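Local coordinates for RagB/SusD domain protein (Flavobacterium johnsoniae, PDB 5J90) that binds chitin and, as a SusD homolog of the outer membrane, probably captures chitin chains at the cell surface for uptake through a polysaccharide utilization system, at residues A[31-34]-A[35-39]; A[97-100]-A[101-105]; A[111-114]-A[115-118]; A[193-196]-A[197-200]; A[328-331]-A[332-336]. One frame throughout, in Å; residues are numbered along the deposited sequence.

Contact 1: A[31-34]-A[35-39]; sequences GGFA and PMFNN
Phe33 and Phe37 meet one turn apart on the short helix 33-37, where CE2 of the Phe37 ring comes to 3.9 Å from CB of Phe33. The approach is oblique to the Phe33 ring, so this is apolar packing and not a ring stack. CA of Ala34 lies at the edge of the Phe37 ring, near its plane. Both phenylalanines carry CG beside the backbone N (chi1 -75° in Phe33, -77° in Phe37), which keeps the two rings on one side of the helix. Met36 takes a different direction: its SD stands 5.4 Å from the centroid of the Phe33 ring, an oblique Met-aromatic contact. The turn beneath is set by Phe37 N, which donates to Phe33 O over 3.0 Å in a nearly straight bond, and by Asn38 N, which donates to Ala34 O.

Farther out, Leu122 of helix 113-134 touches Phe33, Met36 and Phe37, and Phe184 meets the Phe33 ring edge-to-face. An alanine in place of Phe37 would probably leave Phe33 CB without the ring atom it meets and open a gap toward Leu122. Farther along the chain, Asn39 ND2 donates to a lone pair of Pro35 O at 2.8 Å, with that oxygen lying in the plane of the Asn39 amide.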
loop_
_atom_site.group_PDB
_atom_site.type_symbol
_atom_site.label_atom_id
_atom_site.label_comp_id
_atom_site.label_asym_id
_atom_site.label_seq_id
_atom_site.Cartn_x
_atom_site.Cartn_y
_atom_site.Cartn_z
ATOM N N GLY A 31 13.718 3.199 38.629
ATOM C CA GLY A 31 14.915 3.598 37.907
ATOM C C GLY A 31 14.834 3.405 36.402
ATOM O O GLY A 31 15.600 4.001 35.640
ATOM N N GLY A 32 13.897 2.572 35.966
ATOM C CA GLY A 32 13.747 2.287 34.550
ATOM C C GLY A 32 13.103 3.419 33.767
ATOM O O GLY A 32 13.221 3.480 32.537
ATOM N N PHE A 33 12.419 4.322 34.465
ATOM C CA PHE A 33 11.705 5.392 33.781
ATOM C C PHE A 33 12.601 6.474 33.187
ATOM O O PHE A 33 12.337 6.968 32.088
ATOM C CB PHE A 33 10.624 5.988 34.686
ATOM C CG PHE A 33 9.426 5.100 34.835
ATOM C CD1 PHE A 33 9.364 4.157 35.847
ATOM C CD2 PHE A 33 8.366 5.196 33.945
ATOM C CE1 PHE A 33 8.263 3.331 35.974
ATOM C CE2 PHE A 33 7.259 4.376 34.068
ATOM C CZ PHE A 33 7.205 3.438 35.086
ATOM N N ALA A 34 13.678 6.833 33.886
ATOM C CA ALA A 34 14.532 7.921 33.420
ATOM C C ALA A 34 15.082 7.710 32.007
ATOM O O ALA A 34 15.027 8.625 31.187
ATOM C CB ALA A 34 15.660 8.199 34.423
ATOM N N PRO A 35 15.625 6.515 31.716
ATOM C CA PRO A 35 16.131 6.309 30.350
ATOM C C PRO A 35 15.019 6.326 29.293
ATOM O O PRO A 35 15.307 6.652 28.144
ATOM C CB PRO A 35 16.787 4.924 30.400
ATOM C CG PRO A 35 16.882 4.551 31.837
ATOM C CD PRO A 35 15.941 5.400 32.628
ATOM N N MET A 36 13.790 5.973 29.659
ATOM C CA MET A 36 12.673 6.122 28.714
ATOM C C MET A 36 12.422 7.603 28.430
ATOM O O MET A 36 12.401 8.030 27.274
ATOM C CB MET A 36 11.404 5.442 29.233
ATOM C CG MET A 36 11.592 3.969 29.522
ATOM S SD MET A 36 10.050 3.110 29.937
ATOM C CE MET A 36 9.286 3.009 28.305
ATOM N N PHE A 37 12.263 8.395 29.491
ATOM C CA PHE A 37 12.024 9.829 29.359
ATOM C C PHE A 37 13.121 10.534 28.577
ATOM O O PHE A 37 12.854 11.474 27.825
ATOM C CB PHE A 37 11.946 10.483 30.747
ATOM C CG PHE A 37 10.645 10.248 31.473
ATOM C CD1 PHE A 37 9.425 10.570 30.889
ATOM C CD2 PHE A 37 10.646 9.718 32.760
ATOM C CE1 PHE A 37 8.239 10.367 31.579
ATOM C CE2 PHE A 37 9.464 9.514 33.449
ATOM C CZ PHE A 37 8.257 9.837 32.857
ATOM N N ASN A 38 14.360 10.085 28.771
ATOM C CA ASN A 38 15.517 10.775 28.214
ATOM C C ASN A 38 15.898 10.337 26.805
ATOM O O ASN A 38 16.835 10.877 26.220
ATOM C CB ASN A 38 16.735 10.621 29.136
ATOM C CG ASN A 38 16.630 11.470 30.380
ATOM O OD1 ASN A 38 16.002 12.532 30.370
ATOM N ND2 ASN A 38 17.232 11.004 31.466
ATOM N N ASN A 39 15.169 9.365 26.258
ATOM C CA ASN A 39 15.561 8.790 24.965
ATOM C C ASN A 39 14.449 8.579 23.952
ATOM O O ASN A 39 14.653 7.891 22.962
ATOM C CB ASN A 39 16.361 7.494 25.152
ATOM C CG ASN A 39 17.716 7.737 25.794
ATOM O OD1 ASN A 39 18.685 8.100 25.117
ATOM N ND2 ASN A 39 17.789 7.553 27.103
#

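Contact 2: A[97-100]-A[101-105]; sequences VMFN and AYDIA
The Phe99 ring and the Asp103 side chain lie side by side and point the same way, with ring and carboxylate planes 21° apart. CB of Asp103 sits over one face of the ring, displaced toward its rim, and is 4.1 Å from Phe99 CE2. Both groups reach this position with CG anti to the backbone N (chi1 171° in Phe99, -166° in Asp103), a matched choice that sends them out from the helix together. Tyr102 leaves in another direction: its CD2 approaches Phe99 CD1 at 4.5 Å, obliquely to the Phe99 ring, while its own ring meets Phe142 edge-to-face.

The polar ends are joined through solvent. Water 1 lies 2.8 Å from Asn100 OD1 and bridges that atom to Asp103 OD2. The stronger polar partners lie along the same helix: Asn100 ND2 donates to Asn96 O, and Asp103 OD2 forms a salt bridge with Lys107 NZ.

Ile104 packs its CG1 against Asn100 O at 3.1 Å, and that oxygen also accepts the Ile104 N-H at 2.8 Å. Beyond the helix Ile104 reaches Phe33 and Ile29, so an alanine here would probably leave a gap beside the Phe33 ring and remove the CG1 and CD1 contacts with Asn100 O. Four successive i to i+4 backbone bonds, from Ala101 N to Val97 O through Ile104 N to Asn100 O, make this a regular turn of alpha helix, within the alpha-helical part of the SusD fold and packed against helices 33-37 and 113-134.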
loop_
_atom_site.group_PDB
_atom_site.type_symbol
_atom_site.label_atom_id
_atom_site.label_comp_id
_atom_site.label_asym_id
_atom_site.label_seq_id
_atom_site.Cartn_x
_atom_site.Cartn_y
_atom_site.Cartn_z
ATOM N N VAL A 97 14.438 2.839 25.377
ATOM C CA VAL A 97 12.991 2.830 25.514
ATOM C C VAL A 97 12.457 1.404 25.631
ATOM O O VAL A 97 11.828 1.047 26.630
ATOM C CB VAL A 97 12.304 3.580 24.355
ATOM C CG1 VAL A 97 10.796 3.466 24.477
ATOM C CG2 VAL A 97 12.740 5.039 24.358
ATOM N N MET A 98 12.714 0.577 24.619
ATOM C CA MET A 98 12.126 -0.755 24.605
ATOM C C MET A 98 12.622 -1.631 25.750
ATOM O O MET A 98 11.827 -2.307 26.398
ATOM C CB MET A 98 12.332 -1.452 23.253
ATOM C CG MET A 98 11.506 -2.712 23.093
ATOM S SD MET A 98 9.735 -2.340 22.994
ATOM C CE MET A 98 9.105 -3.991 22.680
ATOM N N PHE A 99 13.930 -1.626 25.995
ATOM C CA PHE A 99 14.431 -2.500 27.047
ATOM C C PHE A 99 13.814 -2.167 28.399
ATOM O O PHE A 99 13.433 -3.059 29.157
ATOM C CB PHE A 99 15.952 -2.490 27.179
ATOM C CG PHE A 99 16.416 -3.228 28.394
ATOM C CD1 PHE A 99 16.458 -4.612 28.396
ATOM C CD2 PHE A 99 16.730 -2.548 29.560
ATOM C CE1 PHE A 99 16.841 -5.306 29.527
ATOM C CE2 PHE A 99 17.119 -3.241 30.697
ATOM C CZ PHE A 99 17.167 -4.617 30.680
ATOM N N ASN A 100 13.713 -0.881 28.705
ATOM C CA ASN A 100 13.149 -0.505 29.986
ATOM C C ASN A 100 11.649 -0.749 30.091
ATOM O O ASN A 100 11.149 -1.080 31.157
ATOM C CB ASN A 100 13.555 0.914 30.373
ATOM C CG ASN A 100 15.017 0.989 30.730
ATOM O OD1 ASN A 100 15.442 0.419 31.734
ATOM N ND2 ASN A 100 15.797 1.664 29.907
ATOM N N ALA A 101 10.929 -0.631 28.978
ATOM C CA ALA A 101 9.524 -1.010 28.981
ATOM C C ALA A 101 9.390 -2.485 29.350
ATOM O O ALA A 101 8.545 -2.864 30.159
ATOM C CB ALA A 101 8.880 -0.738 27.611
ATOM N N TYR A 102 10.232 -3.305 28.734
ATOM C CA TYR A 102 10.244 -4.744 28.957
ATOM C C TYR A 102 10.600 -5.061 30.410
ATOM O O TYR A 102 9.918 -5.845 31.075
ATOM C CB TYR A 102 11.258 -5.351 27.984
ATOM C CG TYR A 102 11.590 -6.814 28.149
ATOM C CD1 TYR A 102 10.690 -7.795 27.768
ATOM C CD2 TYR A 102 12.832 -7.211 28.627
ATOM C CE1 TYR A 102 11.000 -9.144 27.884
ATOM C CE2 TYR A 102 13.154 -8.556 28.750
ATOM C CZ TYR A 102 12.234 -9.512 28.374
ATOM O OH TYR A 102 12.542 -10.852 28.493
ATOM N N ASP A 103 11.667 -4.430 30.891
ATOM C CA ASP A 103 12.177 -4.672 32.236
ATOM C C ASP A 103 11.155 -4.231 33.283
ATOM O O ASP A 103 10.858 -4.970 34.219
ATOM C CB ASP A 103 13.506 -3.934 32.424
ATOM C CG ASP A 103 14.278 -4.397 33.648
ATOM O OD1 ASP A 103 14.284 -5.613 33.941
ATOM O OD2 ASP A 103 14.894 -3.532 34.305
ATOM N N ILE A 104 10.606 -3.027 33.120
ATOM C CA ILE A 104 9.574 -2.541 34.035
ATOM C C ILE A 104 8.362 -3.474 34.037
ATOM O O ILE A 104 7.820 -3.795 35.099
ATOM C CB ILE A 104 9.136 -1.091 33.711
ATOM C CG1 ILE A 104 10.281 -0.113 33.973
ATOM C CG2 ILE A 104 7.910 -0.700 34.539
ATOM C CD1 ILE A 104 10.079 1.238 33.333
ATOM N N ALA A 105 7.938 -3.926 32.861
ATOM C CA ALA A 105 6.786 -4.818 32.787
ATOM C C ALA A 105 7.064 -6.110 33.547
ATOM O O ALA A 105 6.213 -6.591 34.303
ATOM C CB ALA A 105 6.428 -5.113 31.334
HETATM O O HOH W 1 14.380 -0.829 33.956
#

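Contact 3: A[111-114]-A[115-118]; sequences KYDQ and FYAL
Tyr112 O, the carbonyl of the N-cap residue, accepts Tyr116 N at 3.3 Å and, more weakly, Phe115 N, after which Ala117 N to Asp113 O and Leu118 N to Gln114 O continue the alpha-helical pattern. The Phe115 ring is approached from two directions. CG of Gln114 stands over one of its faces, 4.2 Å from the centroid and 23° off the ring normal, a CH-pi contact. Gln114 gets there through an unusual first torsion, with CG between the backbone N and the carbonyl carbon (chi1 74°), which lays its chain alongside the ring. At the ring's edge, in its plane, CB of Tyr112 comes to 3.9 Å from Phe115 CD2, so the ring has one neighbour above and another at its rim.

On another side of the helix Asp113 and Tyr116 run side by side, their carboxylate and ring planes 52° apart, with Asp113 OD1 3.8 Å from Tyr116 CD2. That oxygen's hydrogen bond is to Gly110 N, in the turn ahead of the helix. Leu118 meets Trp199 and Phe184, while Tyr116 rests on Ala105. The arrangement is that of a helix N-terminus at the junction between the consecutive antiparallel helices 83-108 and 113-134.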
loop_
_atom_site.group_PDB
_atom_site.type_symbol
_atom_site.label_atom_id
_atom_site.label_comp_id
_atom_site.label_asym_id
_atom_site.label_seq_id
_atom_site.Cartn_x
_atom_site.Cartn_y
_atom_site.Cartn_z
ATOM N N LYS A 111 1.808 -6.899 39.880
ATOM C CA LYS A 111 2.334 -6.601 41.209
ATOM C C LYS A 111 2.188 -5.120 41.542
ATOM O O LYS A 111 1.655 -4.756 42.589
ATOM C CB LYS A 111 3.801 -7.020 41.306
ATOM C CG LYS A 111 4.050 -8.476 40.940
ATOM C CD LYS A 111 5.537 -8.797 40.927
ATOM C CE LYS A 111 5.787 -10.239 40.513
ATOM N NZ LYS A 111 7.242 -10.547 40.449
ATOM N N TYR A 112 2.675 -4.265 40.647
ATOM C CA TYR A 112 2.519 -2.823 40.795
ATOM C C TYR A 112 1.986 -2.260 39.489
ATOM O O TYR A 112 2.717 -1.611 38.735
ATOM C CB TYR A 112 3.851 -2.168 41.156
ATOM C CG TYR A 112 4.463 -2.729 42.418
ATOM C CD1 TYR A 112 5.405 -3.750 42.363
ATOM C CD2 TYR A 112 4.089 -2.247 43.667
ATOM C CE1 TYR A 112 5.965 -4.269 43.522
ATOM C CE2 TYR A 112 4.642 -2.758 44.826
ATOM C CZ TYR A 112 5.578 -3.767 44.749
ATOM O OH TYR A 112 6.126 -4.276 45.906
ATOM N N ASP A 113 0.711 -2.516 39.226
ATOM C CA ASP A 113 0.148 -2.246 37.906
ATOM C C ASP A 113 0.051 -0.765 37.541
ATOM O O ASP A 113 -0.115 -0.439 36.367
ATOM C CB ASP A 113 -1.185 -2.975 37.711
ATOM C CG ASP A 113 -0.998 -4.462 37.436
ATOM O OD1 ASP A 113 -0.025 -4.824 36.737
ATOM O OD2 ASP A 113 -1.818 -5.271 37.918
ATOM N N GLN A 114 0.170 0.136 38.516
ATOM C CA GLN A 114 0.208 1.553 38.178
ATOM C C GLN A 114 1.490 1.863 37.406
ATOM O O GLN A 114 1.468 2.591 36.409
ATOM C CB GLN A 114 0.056 2.456 39.417
ATOM C CG GLN A 114 1.278 2.554 40.334
ATOM C CD GLN A 114 1.370 1.421 41.343
ATOM O OE1 GLN A 114 1.108 0.262 41.027
ATOM N NE2 GLN A 114 1.745 1.760 42.573
ATOM N N PHE A 115 2.604 1.283 37.840
ATOM C CA PHE A 115 3.871 1.485 37.140
ATOM C C PHE A 115 3.882 0.759 35.794
ATOM O O PHE A 115 4.441 1.264 34.818
ATOM C CB PHE A 115 5.057 1.055 38.006
ATOM C CG PHE A 115 5.267 1.925 39.215
ATOM C CD1 PHE A 115 5.744 3.218 39.081
ATOM C CD2 PHE A 115 4.986 1.451 40.483
ATOM C CE1 PHE A 115 5.935 4.024 40.191
ATOM C CE2 PHE A 115 5.172 2.250 41.599
ATOM C CZ PHE A 115 5.645 3.536 41.451
ATOM N N TYR A 116 3.268 -0.417 35.742
ATOM C CA TYR A 116 3.133 -1.135 34.478
ATOM C C TYR A 116 2.354 -0.280 33.475
ATOM O O TYR A 116 2.783 -0.095 32.338
ATOM C CB TYR A 116 2.450 -2.483 34.700
ATOM C CG TYR A 116 2.150 -3.265 33.437
ATOM C CD1 TYR A 116 3.123 -3.457 32.460
ATOM C CD2 TYR A 116 0.900 -3.834 33.235
ATOM C CE1 TYR A 116 2.848 -4.189 31.308
ATOM C CE2 TYR A 116 0.616 -4.566 32.092
ATOM C CZ TYR A 116 1.593 -4.734 31.132
ATOM O OH TYR A 116 1.312 -5.459 29.991
ATOM N N ALA A 117 1.210 0.240 33.895
ATOM C CA ALA A 117 0.403 1.107 33.038
ATOM C C ALA A 117 1.191 2.302 32.503
ATOM O O ALA A 117 1.154 2.600 31.306
ATOM C CB ALA A 117 -0.833 1.588 33.789
ATOM N N LEU A 118 1.918 2.986 33.382
ATOM C CA LEU A 118 2.678 4.152 32.964
ATOM C C LEU A 118 3.769 3.748 31.973
ATOM O O LEU A 118 4.031 4.468 30.998
ATOM C CB LEU A 118 3.262 4.893 34.178
ATOM C CG LEU A 118 2.167 5.562 35.013
ATOM C CD1 LEU A 118 2.664 5.852 36.430
ATOM C CD2 LEU A 118 1.683 6.846 34.348
#

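Contact 4: A[193-196]-A[197-200]; sequences KGKY and ESWV
Lys195 NZ is gripped by three waters at the N-terminus of helix 196-213, where Lys195 itself holds the N-cap position. Water 3 accepts from NZ at 2.9 Å and is also hydrogen-bonded to Ser198 OG. Water 4 accepts from NZ and donates to Glu197 OE1 at 2.8 Å, while water 2 makes a second link to Glu197 OE2 that is weak at the carboxylate end. The lysine and glutamate lie side by side, pointing the same way, yet NZ and OE1 remain 4.3 Å apart, beyond a salt bridge, and waters 2 and 4 bridge the two groups. Glu197 OE2 forms a salt bridge with Arg201 NH2, one turn on. Lys195 is extended throughout, with CG anti to the backbone N (chi1 -168°), and its CD passes 3.6 Å from Ser198 OG.

The cap carbonyl is shared: Lys195 O accepts Trp199 N at 3.2 Å and, weakly, Ser198 N. Tyr196 turns the other way, its OH hydrogen-bonded to Thr183 N. The indole NE1 of Trp199 donates to Asp188 OD2, and its ring meets Tyr192 edge-to-face. Within the contact Lys195 O lies in the plane of the indole at its edge, 3.4 Å from Trp199 CD1.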
loop_
_atom_site.group_PDB
_atom_site.type_symbol
_atom_site.label_atom_id
_atom_site.label_comp_id
_atom_site.label_asym_id
_atom_site.label_seq_id
_atom_site.Cartn_x
_atom_site.Cartn_y
_atom_site.Cartn_z
ATOM N N LYS A 193 3.575 15.841 36.813
ATOM C CA LYS A 193 3.863 15.724 38.248
ATOM C C LYS A 193 3.144 14.548 38.921
ATOM O O LYS A 193 2.620 14.670 40.032
ATOM C CB LYS A 193 3.551 17.044 38.966
ATOM C CG LYS A 193 4.378 18.216 38.454
ATOM C CD LYS A 193 4.008 19.506 39.179
ATOM C CE LYS A 193 5.103 20.559 39.062
ATOM N NZ LYS A 193 5.322 21.039 37.673
ATOM N N GLY A 194 3.133 13.406 38.240
ATOM C CA GLY A 194 2.579 12.190 38.798
ATOM C C GLY A 194 1.071 12.026 38.690
ATOM O O GLY A 194 0.545 10.992 39.088
ATOM N N LYS A 195 0.379 13.020 38.137
ATOM C CA LYS A 195 -1.087 12.979 38.077
ATOM C C LYS A 195 -1.608 11.944 37.069
ATOM O O LYS A 195 -1.449 12.112 35.851
ATOM C CB LYS A 195 -1.646 14.358 37.731
ATOM C CG LYS A 195 -3.151 14.485 37.914
ATOM C CD LYS A 195 -3.617 15.909 37.661
ATOM C CE LYS A 195 -5.079 16.077 38.048
ATOM N NZ LYS A 195 -5.622 17.392 37.599
ATOM N N TYR A 196 -2.232 10.887 37.574
ATOM C CA TYR A 196 -2.704 9.807 36.713
ATOM C C TYR A 196 -3.691 10.300 35.659
ATOM O O TYR A 196 -3.666 9.834 34.516
ATOM C CB TYR A 196 -3.354 8.695 37.534
ATOM C CG TYR A 196 -2.422 7.936 38.463
ATOM C CD1 TYR A 196 -1.046 7.921 38.266
ATOM C CD2 TYR A 196 -2.935 7.228 39.544
ATOM C CE1 TYR A 196 -0.200 7.211 39.134
ATOM C CE2 TYR A 196 -2.111 6.529 40.408
ATOM C CZ TYR A 196 -0.749 6.521 40.204
ATOM O OH TYR A 196 0.052 5.814 41.082
ATOM N N GLU A 197 -4.577 11.214 36.037
ATOM C CA GLU A 197 -5.581 11.719 35.108
ATOM C C GLU A 197 -4.937 12.374 33.880
ATOM O O GLU A 197 -5.425 12.195 32.758
ATOM C CB GLU A 197 -6.512 12.700 35.831
ATOM C CG GLU A 197 -7.618 13.265 34.956
ATOM C CD GLU A 197 -8.489 14.267 35.687
ATOM O OE1 GLU A 197 -8.506 14.246 36.939
ATOM O OE2 GLU A 197 -9.143 15.083 35.007
ATOM N N SER A 198 -3.836 13.101 34.079
ATOM C CA SER A 198 -3.143 13.736 32.963
ATOM C C SER A 198 -2.450 12.701 32.077
ATOM O O SER A 198 -2.392 12.857 30.855
ATOM C CB SER A 198 -2.134 14.755 33.471
ATOM O OG SER A 198 -2.816 15.794 34.154
ATOM N N TRP A 199 -1.932 11.643 32.691
ATOM C CA TRP A 199 -1.357 10.543 31.937
ATOM C C TRP A 199 -2.425 9.825 31.098
ATOM O O TRP A 199 -2.165 9.436 29.957
ATOM C CB TRP A 199 -0.617 9.590 32.877
ATOM C CG TRP A 199 0.790 10.051 33.145
ATOM C CD1 TRP A 199 1.223 10.840 34.178
ATOM C CD2 TRP A 199 1.942 9.765 32.347
ATOM N NE1 TRP A 199 2.579 11.049 34.073
ATOM C CE2 TRP A 199 3.044 10.404 32.954
ATOM C CE3 TRP A 199 2.152 9.025 31.176
ATOM C CZ2 TRP A 199 4.334 10.324 32.432
ATOM C CZ3 TRP A 199 3.434 8.948 30.659
ATOM C CH2 TRP A 199 4.507 9.594 31.288
ATOM N N VAL A 200 -3.626 9.662 31.640
ATOM C CA VAL A 200 -4.699 9.024 30.882
ATOM C C VAL A 200 -5.125 9.918 29.721
ATOM O O VAL A 200 -5.321 9.438 28.599
ATOM C CB VAL A 200 -5.912 8.669 31.772
ATOM C CG1 VAL A 200 -7.093 8.206 30.914
ATOM C CG2 VAL A 200 -5.529 7.599 32.788
HETATM O O HOH W 2 -7.228 17.466 34.753
HETATM O O HOH W 3 -5.491 16.214 35.005
HETATM O O HOH W 4 -8.515 16.727 38.322
#

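Contact 5: A[328-331]-A[332-336]; sequences YLMN and AAEAY
A classic beta bulge, in which Leu329 and Met330 both face Phe244, lies where the chain turns from strand 326-328 toward helix 332-344. Met330 of the bulge meets Glu334 at about a right angle, with Met330 CG 3.7 Å from Glu334 OE1. Glu334 has CG anti to the backbone N (chi1 178°) and stays extended beyond it, so the chain runs back from the helix toward the bulge and puts its carboxylate beside the methionine. Met330 starts out equally straight and bends only near its end (chi3 -75°).

The same OE1 accepts a hydrogen bond from water 5 at 2.7 Å, and this water in turn accepts the N-H of Asn331 at 2.9 Å, linking Glu334 to the backbone of Asn331. A second link is direct but weak: Glu334 N donates to Asn331 O at 3.0 Å with an N-H...O angle of 132°. Ala332 N is bound by Ser243 OG, and the amide oxygen of Asn331 by Gln367 NE2.

Arg209 of helix 196-213 forms a salt bridge with Glu334 OE1 and a weak hydrogen bond with Leu329 O, and it also touches Met330. All touching residues here are buried, so the carboxylate of Glu334 has its charge met by Arg209 and water 5 within the protein interior; this pairing would be expected to favour the ionised form.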
loop_
_atom_site.group_PDB
_atom_site.type_symbol
_atom_site.label_atom_id
_atom_site.label_comp_id
_atom_site.label_asym_id
_atom_site.label_seq_id
_atom_site.Cartn_x
_atom_site.Cartn_y
_atom_site.Cartn_z
ATOM N N TYR A 328 8.884 19.540 24.075
ATOM C CA TYR A 328 7.492 19.166 23.800
ATOM C C TYR A 328 7.417 18.037 22.786
ATOM O O TYR A 328 8.075 18.073 21.740
ATOM C CB TYR A 328 6.691 20.375 23.316
ATOM C CG TYR A 328 6.352 21.330 24.438
ATOM C CD1 TYR A 328 7.302 22.209 24.934
ATOM C CD2 TYR A 328 5.098 21.320 25.035
ATOM C CE1 TYR A 328 7.001 23.069 25.975
ATOM C CE2 TYR A 328 4.787 22.173 26.073
ATOM C CZ TYR A 328 5.748 23.046 26.534
ATOM O OH TYR A 328 5.454 23.900 27.574
ATOM N N LEU A 329 6.620 17.027 23.109
ATOM C CA LEU A 329 6.461 15.876 22.229
ATOM C C LEU A 329 5.038 15.736 21.686
ATOM O O LEU A 329 4.828 15.076 20.670
ATOM C CB LEU A 329 6.903 14.595 22.938
ATOM C CG LEU A 329 8.391 14.544 23.274
ATOM C CD1 LEU A 329 8.679 13.332 24.151
ATOM C CD2 LEU A 329 9.229 14.523 22.002
ATOM N N MET A 330 4.061 16.347 22.351
ATOM C CA MET A 330 2.693 16.402 21.827
ATOM C C MET A 330 1.961 17.585 22.459
ATOM O O MET A 330 1.668 17.569 23.659
ATOM C CB MET A 330 1.942 15.099 22.095
ATOM C CG MET A 330 0.525 15.083 21.520
ATOM S SD MET A 330 -0.408 13.594 21.950
ATOM C CE MET A 330 0.346 12.395 20.873
ATOM N N ASN A 331 1.673 18.601 21.655
ATOM C CA ASN A 331 0.988 19.796 22.140
ATOM C C ASN A 331 -0.521 19.651 22.131
ATOM O O ASN A 331 -1.075 18.936 21.298
ATOM C CB ASN A 331 1.318 21.000 21.261
ATOM C CG ASN A 331 2.788 21.320 21.216
ATOM O OD1 ASN A 331 3.478 21.291 22.238
ATOM N ND2 ASN A 331 3.274 21.658 20.032
ATOM N N ALA A 332 -1.197 20.366 23.023
ATOM C CA ALA A 332 -2.649 20.395 23.001
ATOM C C ALA A 332 -3.203 20.795 21.628
ATOM O O ALA A 332 -4.253 20.297 21.218
ATOM C CB ALA A 332 -3.171 21.326 24.100
ATOM N N ALA A 333 -2.515 21.681 20.913
ATOM C CA ALA A 333 -2.995 22.100 19.594
ATOM C C ALA A 333 -3.234 20.905 18.671
ATOM O O ALA A 333 -4.227 20.868 17.940
ATOM C CB ALA A 333 -2.034 23.085 18.947
ATOM N N GLU A 334 -2.340 19.921 18.723
ATOM C CA GLU A 334 -2.476 18.734 17.888
ATOM C C GLU A 334 -3.792 18.011 18.155
ATOM O O GLU A 334 -4.409 17.493 17.230
ATOM C CB GLU A 334 -1.311 17.766 18.120
ATOM C CG GLU A 334 -1.458 16.489 17.288
ATOM C CD GLU A 334 -0.307 15.510 17.418
ATOM O OE1 GLU A 334 0.782 15.893 17.900
ATOM O OE2 GLU A 334 -0.501 14.341 17.015
ATOM N N ALA A 335 -4.222 17.958 19.412
ATOM C CA ALA A 335 -5.490 17.310 19.728
ATOM C C ALA A 335 -6.663 17.995 19.017
ATOM O O ALA A 335 -7.578 17.320 18.527
ATOM C CB ALA A 335 -5.708 17.270 21.231
ATOM N N TYR A 336 -6.645 19.327 18.957
ATOM C CA TYR A 336 -7.683 20.050 18.232
ATOM C C TYR A 336 -7.635 19.774 16.736
ATOM O O TYR A 336 -8.685 19.618 16.106
ATOM C CB TYR A 336 -7.582 21.556 18.484
ATOM C CG TYR A 336 -8.031 21.963 19.869
ATOM C CD1 TYR A 336 -7.106 22.215 20.874
ATOM C CD2 TYR A 336 -9.388 22.081 20.173
ATOM C CE1 TYR A 336 -7.515 22.594 22.148
ATOM C CE2 TYR A 336 -9.804 22.447 21.440
ATOM C CZ TYR A 336 -8.868 22.698 22.419
ATOM O OH TYR A 336 -9.292 23.060 23.678
HETATM O O HOH W 5 2.077 18.108 18.866
#

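In the fold
Contacts 1 to 4 form one connected group, whereas contact 5 stands apart. Contact 1 is central to it: Gly32 O touches Asn100 CB of contact 2 at 3.4 Å, Phe33 CZ lies 3.5 Å from Phe115 O of contact 3, and Phe37 CE1 is 3.8 Å from Trp199 CH2 of contact 4. Contacts 2 and 3 meet through Ala105 and Tyr116 on successive helices, and contacts 3 and 4 through Leu118 CD2 and Trp199 CG at 3.5 Å. Contacts 2 and 4 do not touch, their centres about 20 Å apart. Contact 5 comes nearest to contact 1, about 6 Å between closest atoms, and helix 196-213, which carries contact 4, also reaches contact 5 through Arg209.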